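Local coordinates for thioesterase (Streptomyces coelicolor, PDB 3QMW), which probably hydrolyses thioesters as an alpha/beta-hydrolase-fold enzyme of the pathway that makes prodiginines, at residues L153-V156 against I157-L160; A171-F174 against D175-P179; E217-E220 against A221-P224. All coordinates share one frame; numbering follows the deposited sequence. Where two conformers were deposited one is given.

Interaction 1: residues L153-V156 against I157-L160; sequences LREV and IRDL
Arg154 and Arg158 sit one turn apart on helix 150-159, an alpha helix in the excursion between two strands of the alpha/beta-hydrolase sheet where thioesterases of this family commonly carry their lid. The backbone bonds are i to i+4. Arg158 N reaches Arg154 O at 2.9 Å and Asp159 N reaches Glu155 O at 3.0 Å, while Ile157 N to Leu153 O and Leu160 N to Val156 O are both weak.

Apolar contact is modest: Val156 CG1 lies 4.4 Å from Leu160 CD1, and Leu153 turns to helix 178-189, where it meets Leu178, Leu181 and Leu185.

Among the charged groups, Glu155 OE2 stops 4.8 Å short of Arg158 NH1, so any attraction there is at a distance. Asp159 OD2 comes 2.9 Å from Glu155 O, an approach of two acceptors and no bond. The arginines meet edge over face. Arg154 runs out extended, whereas Arg158 folds back at chi3 (-54°), which brings its NH2 3.2 Å above the Arg154 guanidinium plane, toward the rim. The two guanidinium planes stand 85° apart. Arg158 NH2 ends 3.5 Å from Arg154 NH1.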
loop_
_atom_site.group_PDB
_atom_site.type_symbol
_atom_site.label_atom_id
_atom_site.label_comp_id
_atom_site.label_asym_id
_atom_site.label_seq_id
_atom_site.Cartn_x
_atom_site.Cartn_y
_atom_site.Cartn_z
ATOM N N LEU D 153 -9.469 -19.705 -27.503
ATOM C CA LEU D 153 -8.781 -18.571 -26.896
ATOM C C LEU D 153 -9.632 -17.905 -25.822
ATOM O O LEU D 153 -9.104 -17.287 -24.902
ATOM C CB LEU D 153 -8.424 -17.546 -27.970
ATOM C CG LEU D 153 -7.598 -16.338 -27.542
ATOM C CD1 LEU D 153 -6.238 -16.799 -27.062
ATOM C CD2 LEU D 153 -7.471 -15.359 -28.694
ATOM N N ARG D 154 -10.950 -18.020 -25.948
ATOM C CA ARG D 154 -11.843 -17.557 -24.906
ATOM C C ARG D 154 -11.647 -18.423 -23.677
ATOM O O ARG D 154 -11.380 -17.908 -22.591
ATOM C CB ARG D 154 -13.306 -17.601 -25.355
ATOM C CG ARG D 154 -14.240 -16.848 -24.417
ATOM C CD ARG D 154 -15.635 -16.621 -25.004
ATOM N NE ARG D 154 -16.366 -15.588 -24.252
ATOM C CZ ARG D 154 -17.652 -15.642 -23.878
ATOM N NH1 ARG D 154 -18.423 -16.696 -24.154
ATOM N NH2 ARG D 154 -18.177 -14.625 -23.194
ATOM N N GLU D 155 -11.754 -19.739 -23.853
ATOM C CA GLU D 155 -11.679 -20.659 -22.722
ATOM C C GLU D 155 -10.310 -20.614 -22.027
ATOM O O GLU D 155 -10.228 -20.803 -20.816
ATOM C CB GLU D 155 -12.035 -22.098 -23.133
ATOM C CG GLU D 155 -12.438 -22.973 -21.918
ATOM C CD GLU D 155 -12.866 -24.406 -22.273
ATOM O OE1 GLU D 155 -12.353 -24.978 -23.270
ATOM O OE2 GLU D 155 -13.717 -24.962 -21.535
ATOM N N VAL D 156 -9.247 -20.345 -22.779
ATOM C CA VAL D 156 -7.915 -20.230 -22.182
ATOM C C VAL D 156 -7.836 -19.023 -21.252
ATOM O O VAL D 156 -7.293 -19.118 -20.161
ATOM C CB VAL D 156 -6.791 -20.164 -23.249
ATOM C CG1 VAL D 156 -5.617 -19.306 -22.768
ATOM C CG2 VAL D 156 -6.329 -21.572 -23.621
ATOM N N ILE D 157 -8.389 -17.897 -21.678
ATOM C CA ILE D 157 -8.422 -16.705 -20.837
ATOM C C ILE D 157 -9.330 -16.904 -19.618
ATOM O O ILE D 157 -9.029 -16.410 -18.530
ATOM C CB ILE D 157 -8.884 -15.476 -21.632
ATOM C CG1 ILE D 157 -7.817 -15.077 -22.651
ATOM C CG2 ILE D 157 -9.155 -14.309 -20.705
ATOM C CD1 ILE D 157 -6.644 -14.360 -22.041
ATOM N N ARG D 158 -10.431 -17.633 -19.812
ATOM C CA ARG D 158 -11.381 -17.928 -18.732
ATOM C C ARG D 158 -10.757 -18.767 -17.626
ATOM O O ARG D 158 -10.985 -18.501 -16.450
ATOM C CB ARG D 158 -12.603 -18.665 -19.272
ATOM C CG ARG D 158 -13.645 -19.016 -18.205
ATOM C CD ARG D 158 -14.898 -19.657 -18.808
ATOM N NE ARG D 158 -15.490 -18.835 -19.872
ATOM C CZ ARG D 158 -15.639 -19.198 -21.153
ATOM N NH1 ARG D 158 -15.263 -20.404 -21.592
ATOM N NH2 ARG D 158 -16.189 -18.339 -22.012
ATOM N N ASP D 159 -9.980 -19.776 -18.013
ATOM C CA ASP D 159 -9.348 -20.689 -17.059
ATOM C C ASP D 159 -8.132 -20.053 -16.377
ATOM O O ASP D 159 -7.638 -20.578 -15.378
ATOM C CB ASP D 159 -8.949 -22.006 -17.749
ATOM C CG ASP D 159 -10.143 -22.749 -18.345
ATOM O OD1 ASP D 159 -11.244 -22.723 -17.751
ATOM O OD2 ASP D 159 -9.980 -23.363 -19.417
ATOM N N LEU D 160 -7.650 -18.938 -16.927
ATOM C CA LEU D 160 -6.595 -18.130 -16.294
ATOM C C LEU D 160 -7.168 -16.990 -15.446
ATOM O O LEU D 160 -6.414 -16.279 -14.793
ATOM C CB LEU D 160 -5.638 -17.548 -17.352
ATOM C CG LEU D 160 -4.619 -18.472 -18.037
ATOM C CD1 LEU D 160 -3.826 -17.716 -19.107
ATOM C CD2 LEU D 160 -3.665 -19.091 -17.034
#

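Interaction 2: residues A171-F174 against D175-P179; sequences AAYF and DRRLP
Arg177 N hangs between two carbonyls of the preceding turn, Tyr173 O at 3.2 Å and, more weakly, Phe174 O at 3.1 Å. The angle at hydrogen toward Tyr173 O is only 137°, as expected where one N-H is shared and the helix is coming to an end. Arg177 is the first residue to leave helical backbone angles, and it is also the N-cap of the next helix.

Phe174 is the side chain to follow outward. Its CB lies close to Asp175 N simply because the chain connects them. CG stands anti to the backbone N (chi1 -171°), a torsion that swings the ring to the side where it meets Arg154 of helix 150-159; CG is still 3.7 Å from Asp175 N. CD2, at 4.0 Å, is the last ring atom near that nitrogen, which meets the ring obliquely. Farther out the ring leaves the local turn: CE2 packs on the aliphatic CG of Arg154, CZ lies toward Leu153 O, and Leu163 of the adjoining loop also touches the ring. Behind it, Phe174 O has Leu178 CG 3.9 Å away, and Leu178 itself continues to Asp150 and Leu153.

On the other side of the turn, Tyr173 passes the arginines obliquely and loosely, its CD1 4.5 Å from Arg176 CD. Arg177 was modelled in two conformers, so the place of its guanidinium near that ring is doubtful.

Leu178 N bonds back to Asp175 O at 3.2 Å, bridging the junction. The whole is a helix-to-helix junction, in which 169-176 passes into 178-189 through one non-helical residue, and its place in the chain is consistent with the lid of alpha/beta-hydrolase thioesterases.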
loop_
_atom_site.group_PDB
_atom_site.type_symbol
_atom_site.label_atom_id
_atom_site.label_comp_id
_atom_site.label_asym_id
_atom_site.label_seq_id
_atom_site.Cartn_x
_atom_site.Cartn_y
_atom_site.Cartn_z
ATOM N N ALA D 171 -17.341 -10.039 -21.459
ATOM C CA ALA D 171 -17.768 -10.908 -22.552
ATOM C C ALA D 171 -17.999 -10.124 -23.843
ATOM O O ALA D 171 -17.563 -10.545 -24.915
ATOM C CB ALA D 171 -19.033 -11.645 -22.164
ATOM N N ALA D 172 -18.680 -8.990 -23.741
ATOM C CA ALA D 172 -18.922 -8.141 -24.902
ATOM C C ALA D 172 -17.602 -7.609 -25.433
ATOM O O ALA D 172 -17.237 -7.871 -26.578
ATOM C CB ALA D 172 -19.859 -6.992 -24.543
ATOM N N TYR D 173 -16.882 -6.886 -24.577
ATOM C CA TYR D 173 -15.580 -6.302 -24.930
ATOM C C TYR D 173 -14.526 -7.318 -25.385
ATOM O O TYR D 173 -13.504 -6.936 -25.954
ATOM C CB TYR D 173 -15.006 -5.506 -23.743
ATOM C CG TYR D 173 -15.322 -4.029 -23.775
ATOM C CD1 TYR D 173 -14.848 -3.223 -24.807
ATOM C CD2 TYR D 173 -16.075 -3.435 -22.767
ATOM C CE1 TYR D 173 -15.128 -1.870 -24.846
ATOM C CE2 TYR D 173 -16.365 -2.080 -22.795
ATOM C CZ TYR D 173 -15.890 -1.302 -23.837
ATOM O OH TYR D 173 -16.176 0.046 -23.876
ATOM N N PHE D 174 -14.758 -8.601 -25.114
ATOM C CA PHE D 174 -13.800 -9.634 -25.467
ATOM C C PHE D 174 -13.779 -9.815 -26.981
ATOM O O PHE D 174 -12.738 -9.671 -27.625
ATOM C CB PHE D 174 -14.139 -10.944 -24.753
ATOM C CG PHE D 174 -13.082 -12.001 -24.896
ATOM C CD1 PHE D 174 -11.790 -11.776 -24.431
ATOM C CD2 PHE D 174 -13.377 -13.224 -25.489
ATOM C CE1 PHE D 174 -10.801 -12.750 -24.561
ATOM C CE2 PHE D 174 -12.397 -14.199 -25.625
ATOM C CZ PHE D 174 -11.103 -13.963 -25.157
ATOM N N ASP D 175 -14.941 -10.103 -27.542
ATOM C CA ASP D 175 -15.100 -10.157 -28.979
ATOM C C ASP D 175 -14.364 -8.992 -29.640
ATOM O O ASP D 175 -13.464 -9.200 -30.449
ATOM C CB ASP D 175 -16.587 -10.130 -29.341
ATOM C CG ASP D 175 -16.834 -10.260 -30.836
ATOM O OD1 ASP D 175 -16.313 -11.214 -31.463
ATOM O OD2 ASP D 175 -17.566 -9.407 -31.385
ATOM N N ARG D 176 -14.719 -7.769 -29.269
ATOM C CA ARG D 176 -14.166 -6.594 -29.938
ATOM C C ARG D 176 -12.637 -6.497 -29.914
ATOM O O ARG D 176 -12.034 -5.983 -30.866
ATOM C CB ARG D 176 -14.743 -5.299 -29.360
ATOM C CG ARG D 176 -13.809 -4.096 -29.577
ATOM C CD ARG D 176 -14.422 -2.776 -29.222
ATOM N NE ARG D 176 -15.001 -2.128 -30.397
ATOM C CZ ARG D 176 -15.311 -0.834 -30.467
ATOM N NH1 ARG D 176 -15.098 -0.024 -29.427
ATOM N NH2 ARG D 176 -15.833 -0.337 -31.586
ATOM N N ARG D 177 -12.011 -6.964 -28.838
ATOM C CA ARG D 177 -10.571 -6.777 -28.673
ATOM C C ARG D 177 -9.743 -8.013 -29.039
ATOM O O ARG D 177 -8.555 -8.066 -28.726
ATOM C CB ARG D 177 -10.258 -6.302 -27.244
ATOM C CG ARG D 177 -10.967 -4.993 -26.882
ATOM C CD ARG D 177 -10.151 -4.105 -25.948
ATOM N NE ARG D 177 -10.700 -2.748 -25.868
ATOM C CZ ARG D 177 -10.792 -1.919 -26.902
ATOM N NH1 ARG D 177 -10.392 -2.309 -28.101
ATOM N NH2 ARG D 177 -11.295 -0.710 -26.742
ATOM N N LEU D 178 -10.361 -8.988 -29.712
ATOM C CA LEU D 178 -9.648 -10.209 -30.174
ATOM C C LEU D 178 -8.471 -9.980 -31.138
ATOM O O LEU D 178 -7.415 -10.590 -30.967
ATOM C CB LEU D 178 -10.618 -11.214 -30.799
ATOM C CG LEU D 178 -11.061 -12.328 -29.865
ATOM C CD1 LEU D 178 -12.231 -13.068 -30.463
ATOM C CD2 LEU D 178 -9.898 -13.262 -29.606
ATOM N N PRO D 179 -8.653 -9.135 -32.169
ATOM C CA PRO D 179 -7.503 -8.727 -32.958
ATOM C C PRO D 179 -6.324 -8.267 -32.111
ATOM O O PRO D 179 -5.196 -8.714 -32.312
ATOM C CB PRO D 179 -8.046 -7.556 -33.793
ATOM C CG PRO D 179 -9.530 -7.702 -33.782
ATOM C CD PRO D 179 -9.904 -8.845 -32.880
#

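Interaction 3: residues E217-E220 against A221-P224; sequences EMVE and AWRP
Val219 and Trp222 make the close-packed half of this contact. Trp222 N points at Val219 O over 3.2 Å with a nearly straight N-H (165°), although it arrives above the carbonyl plane and not on a lone pair. The same oxygen also lies at the indole edge, 3.3 Å from Trp222 CD1. The side chains themselves are farther apart, Val219 CG1 being 4.4 Å from Trp222 CD1, and the tightness comes mainly from that oxygen. With CG beside its own backbone N (chi1 -79°), the indole drops inward, where NE1 is satisfied by Ser134 O and the ring meets Pro137 and Phe230. Val219 presses on the sheet too, touching Ala205, Ser207 and Arg232.

Between the halves the chain changes direction. Helix 216-220, which follows strand 203-208 and precedes strand 230-235 of the alpha/beta-hydrolase sheet in the chain, gives way to a type I beta turn from Glu220 to Arg223, closed by Arg223 N to Glu220 O at 3.0 Å. Ala221 N makes do with two weak bonds, to Glu217 O and Met218 O.

Toward solvent the arrangement is looser in packing and held by charge. Glu220 and Arg223 run side by side in the same direction, each chain bent once, Glu220 at chi2 and Arg223 at chi3. Arg223 offers its side edge: NE at 2.8 Å and NH2 at 2.7 Å both bond Glu220 OE2, which lies almost exactly in the guanidinium plane. NH2 comes on the syn side of that oxygen, NE nearly along its C-O axis. Carboxylate and guanidinium planes are 27° apart. The second oxygen, OE1, is in a salt bridge with Arg232 NE.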
loop_
_atom_site.group_PDB
_atom_site.type_symbol
_atom_site.label_atom_id
_atom_site.label_comp_id
_atom_site.label_asym_id
_atom_site.label_seq_id
_atom_site.Cartn_x
_atom_site.Cartn_y
_atom_site.Cartn_z
ATOM N N GLU D 217 9.498 -20.610 -9.949
ATOM C CA GLU D 217 10.740 -20.905 -10.674
ATOM C C GLU D 217 10.904 -20.072 -11.965
ATOM O O GLU D 217 12.027 -19.688 -12.314
ATOM C CB GLU D 217 10.843 -22.411 -10.980
ATOM C CG GLU D 217 9.738 -22.943 -11.902
ATOM C CD GLU D 217 9.774 -24.454 -12.104
ATOM O OE1 GLU D 217 10.843 -25.045 -11.818
ATOM O OE2 GLU D 217 8.755 -25.050 -12.536
ATOM N N MET D 218 9.796 -19.793 -12.658
ATOM C CA MET D 218 9.817 -18.949 -13.859
ATOM C C MET D 218 10.105 -17.499 -13.496
ATOM O O MET D 218 10.868 -16.816 -14.176
ATOM C CB MET D 218 8.483 -19.012 -14.618
ATOM C CG MET D 218 8.224 -20.317 -15.354
ATOM S SD MET D 218 6.527 -20.465 -15.980
ATOM C CE MET D 218 6.555 -22.151 -16.596
ATOM N N VAL D 219 9.482 -17.037 -12.419
ATOM C CA VAL D 219 9.665 -15.667 -11.957
ATOM C C VAL D 219 11.031 -15.523 -11.300
ATOM O O VAL D 219 11.682 -14.487 -11.422
ATOM C CB VAL D 219 8.555 -15.249 -10.976
ATOM C CG1 VAL D 219 8.690 -13.768 -10.608
ATOM C CG2 VAL D 219 7.186 -15.529 -11.592
ATOM N N GLU D 220 11.466 -16.573 -10.611
ATOM C CA GLU D 220 12.816 -16.624 -10.071
ATOM C C GLU D 220 13.849 -16.411 -11.171
ATOM O O GLU D 220 14.881 -15.790 -10.934
ATOM C CB GLU D 220 13.070 -17.971 -9.389
ATOM C CG GLU D 220 14.439 -18.094 -8.669
ATOM C CD GLU D 220 14.561 -17.196 -7.441
ATOM O OE1 GLU D 220 13.529 -16.930 -6.780
ATOM O OE2 GLU D 220 15.690 -16.761 -7.131
ATOM N N ALA D 221 13.566 -16.919 -12.369
ATOM C CA ALA D 221 14.493 -16.831 -13.509
ATOM C C ALA D 221 14.858 -15.401 -13.960
ATOM O O ALA D 221 15.777 -15.226 -14.751
ATOM C CB ALA D 221 13.946 -17.647 -14.692
ATOM N N TRP D 222 14.148 -14.391 -13.465
ATOM C CA TRP D 222 14.485 -12.986 -13.736
ATOM C C TRP D 222 15.753 -12.514 -13.021
ATOM O O TRP D 222 16.308 -11.468 -13.371
ATOM C CB TRP D 222 13.342 -12.059 -13.289
ATOM C CG TRP D 222 12.186 -11.975 -14.225
ATOM C CD1 TRP D 222 11.072 -12.767 -14.229
ATOM C CD2 TRP D 222 12.004 -11.020 -15.280
ATOM N NE1 TRP D 222 10.216 -12.368 -15.223
ATOM C CE2 TRP D 222 10.767 -11.301 -15.885
ATOM C CE3 TRP D 222 12.772 -9.959 -15.772
ATOM C CZ2 TRP D 222 10.281 -10.566 -16.962
ATOM C CZ3 TRP D 222 12.287 -9.226 -16.842
ATOM C CH2 TRP D 222 11.057 -9.535 -17.426
ATOM N N ARG D 223 16.178 -13.254 -11.996
ATOM C CA ARG D 223 17.226 -12.786 -11.080
ATOM C C ARG D 223 18.490 -12.342 -11.817
ATOM O O ARG D 223 18.932 -11.197 -11.639
ATOM C CB ARG D 223 17.548 -13.861 -10.022
ATOM C CG ARG D 223 18.703 -13.517 -9.066
ATOM C CD ARG D 223 18.973 -14.659 -8.089
ATOM N NE ARG D 223 17.795 -14.961 -7.271
ATOM C CZ ARG D 223 17.397 -14.259 -6.209
ATOM N NH1 ARG D 223 18.070 -13.186 -5.795
ATOM N NH2 ARG D 223 16.307 -14.632 -5.552
ATOM N N PRO D 224 19.058 -13.228 -12.669
ATOM C CA PRO D 224 20.279 -12.869 -13.387
ATOM C C PRO D 224 20.086 -11.822 -14.487
ATOM O O PRO D 224 21.064 -11.461 -15.132
ATOM C CB PRO D 224 20.730 -14.202 -13.994
ATOM C CG PRO D 224 19.475 -14.956 -14.190
ATOM C CD PRO D 224 18.612 -14.593 -13.017
#

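Interactions 1 and 2 are one piece of packing, with centres 13 Å apart: Arg154 CG rests 3.4 Å from Phe174 CE2, and Leu153 CD2 meets Leu178 CD2 at 3.3 Å, so helices 150-159, 169-176 and 178-189 are joined across both contacts. Interaction 3 belongs to the sheet side of the fold. Its centre is 25 Å from that of interaction 1 and 32 Å from that of interaction 2, with nearest atoms about 10 Å and about 21 Å apart. Two side chains come close to the likely catalytic triad of Ser105, His239 and Asp211: Leu160 of interaction 1 touches the triad, whereas Val219 of interaction 3 stays just short of contact.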